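Long-range contact in protein Diedel (Drosophila melanogaster, PDB 3ZZO), which acts as a secreted immune cytokine that promotes survival following Sindbis virus infection by suppressing the immune deficiency pathway: residues V9-D14 with N29-T34. Residues are numbered along the deposited sequence; the frame is centred on the assembly and turned at random.
Sequences VEFKMD and NGCEVT
The carbonyl oxygen of F11 is gripped by one hydrogen bond and one weaker CH contact: C31 N donates to F11 O at 2.8 Å, nearly along the C=O axis, and G30 CA approaches the same F11 O at 3.5 Å. F11 N returns a bond to C31 O, in the carbonyl plane, and V9 and V33 exchange a second pair, of which V9 N to V33 O is almost straight (175° at the hydrogen). Two hydrogen-bonded pairs flanking the non-hydrogen-bonded pair E10–E32 define antiparallel pairing, here between the two inner strands of the sheet in the ferredoxin-like subdomain SD1. On the face carrying V9, F11, C31 and V33, F11 CG sits in the crowded position between N and carbonyl carbon (chi1 62°), which brings the ring under C31. C31 CB makes a CH-pi contact over one ring face, 3.6 Å from the F11 centroid, while C31 SG, disulfide-bonded to C18, makes an oblique sulfur-aromatic contact with the same ring and lies 3.8 Å from M13 SD. V33 CG1 meets F11 CE1 obliquely at 3.7 Å, and F72 of helix 69-75 packs edge-to-face with F11. On the other face, E10, extended beyond CG, salt-bridges K85 of strand 81-89 through OE2, while a water within hydrogen-bonding distance of E10 OE1 and N29 O has more acceptors around it than protons.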
# COMPACT_ATOMS: atom_id res chain seq x y z
N VAL A 9 1.43 5.04 -3.56
CA VAL A 9 2.77 5.45 -3.25
C VAL A 9 3.65 5.37 -4.48
O VAL A 9 3.69 4.34 -5.15
CB VAL A 9 3.37 4.57 -2.14
CG1 VAL A 9 4.79 5.03 -1.76
CG2 VAL A 9 2.47 4.54 -0.91
N GLU A 10 4.33 6.48 -4.80
CA GLU A 10 5.35 6.49 -5.84
C GLU A 10 6.69 6.63 -5.16
O GLU A 10 6.85 7.41 -4.22
CB GLU A 10 5.15 7.67 -6.81
CG GLU A 10 3.89 7.58 -7.60
CD GLU A 10 3.78 8.72 -8.63
OE1 GLU A 10 4.76 9.47 -8.89
OE2 GLU A 10 2.65 8.91 -9.14
N PHE A 11 7.67 5.86 -5.62
CA PHE A 11 8.95 5.81 -4.92
C PHE A 11 10.03 5.32 -5.86
O PHE A 11 9.74 4.70 -6.90
CB PHE A 11 8.85 4.86 -3.71
CG PHE A 11 8.54 3.41 -4.07
CD1 PHE A 11 7.23 3.00 -4.30
CD2 PHE A 11 9.57 2.48 -4.18
CE1 PHE A 11 6.98 1.69 -4.66
CE2 PHE A 11 9.30 1.16 -4.54
CZ PHE A 11 8.01 0.78 -4.77
N LYS A 12 11.27 5.55 -5.48
CA LYS A 12 12.42 4.96 -6.14
C LYS A 12 13.09 4.02 -5.15
O LYS A 12 12.74 3.97 -3.98
CB LYS A 12 13.36 6.04 -6.68
CG LYS A 12 12.79 6.69 -7.91
CD LYS A 12 13.60 7.90 -8.44
CE LYS A 12 12.94 8.52 -9.68
NZ LYS A 12 13.59 9.80 -10.04
N MET A 13 14.01 3.19 -5.65
CA MET A 13 14.63 2.14 -4.85
C MET A 13 16.13 2.19 -5.05
O MET A 13 16.62 2.23 -6.18
CB MET A 13 14.15 0.74 -5.36
CG MET A 13 12.67 0.54 -5.20
SD MET A 13 12.13 -1.04 -5.81
CE MET A 13 12.71 -2.11 -4.50
N ASP A 14 16.88 2.11 -3.98
CA ASP A 14 18.33 2.03 -4.09
C ASP A 14 18.84 0.67 -4.50
O ASP A 14 19.86 0.55 -5.16
CB ASP A 14 18.97 2.40 -2.76
CG ASP A 14 18.72 3.84 -2.37
OD1 ASP A 14 18.59 4.72 -3.25
OD2 ASP A 14 18.58 4.02 -1.17
N ASN A 29 9.58 7.51 -13.70
CA ASN A 29 9.23 8.12 -12.39
C ASN A 29 9.24 7.10 -11.28
O ASN A 29 8.54 7.25 -10.29
CB ASN A 29 7.90 8.82 -12.54
CG ASN A 29 8.02 9.94 -13.50
OD1 ASN A 29 7.40 9.93 -14.54
ND2 ASN A 29 8.92 10.88 -13.21
N GLY A 30 10.08 6.10 -11.37
CA GLY A 30 10.26 5.11 -10.30
C GLY A 30 9.24 3.98 -10.40
O GLY A 30 8.97 3.45 -11.47
N CYS A 31 8.70 3.59 -9.24
CA CYS A 31 7.75 2.51 -9.04
C CYS A 31 6.47 3.08 -8.46
O CYS A 31 6.49 4.15 -7.83
CB CYS A 31 8.27 1.52 -7.99
SG CYS A 31 9.89 0.81 -8.26
N GLU A 32 5.37 2.37 -8.63
CA GLU A 32 4.13 2.74 -7.98
C GLU A 32 3.48 1.51 -7.36
O GLU A 32 3.57 0.41 -7.89
CB GLU A 32 3.19 3.41 -8.96
CG GLU A 32 2.73 2.61 -10.02
CD GLU A 32 1.82 3.36 -11.04
OE1 GLU A 32 2.14 4.53 -11.37
OE2 GLU A 32 0.77 2.78 -11.51
N VAL A 33 2.82 1.72 -6.24
CA VAL A 33 2.14 0.64 -5.54
C VAL A 33 0.94 1.22 -4.79
O VAL A 33 0.95 2.37 -4.35
CB VAL A 33 3.13 -0.06 -4.57
CG1 VAL A 33 3.58 0.87 -3.42
CG2 VAL A 33 2.56 -1.38 -4.03
N THR A 34 -0.09 0.39 -4.60
CA THR A 34 -1.24 0.72 -3.78
C THR A 34 -1.15 -0.19 -2.56
O THR A 34 -1.14 -1.41 -2.72
CB THR A 34 -2.55 0.49 -4.53
OG1 THR A 34 -2.55 1.30 -5.70
CG2 THR A 34 -3.73 0.86 -3.71
O HOH W 1 7.29 9.55 -8.91
O HOH W 2 12.00 10.79 -12.17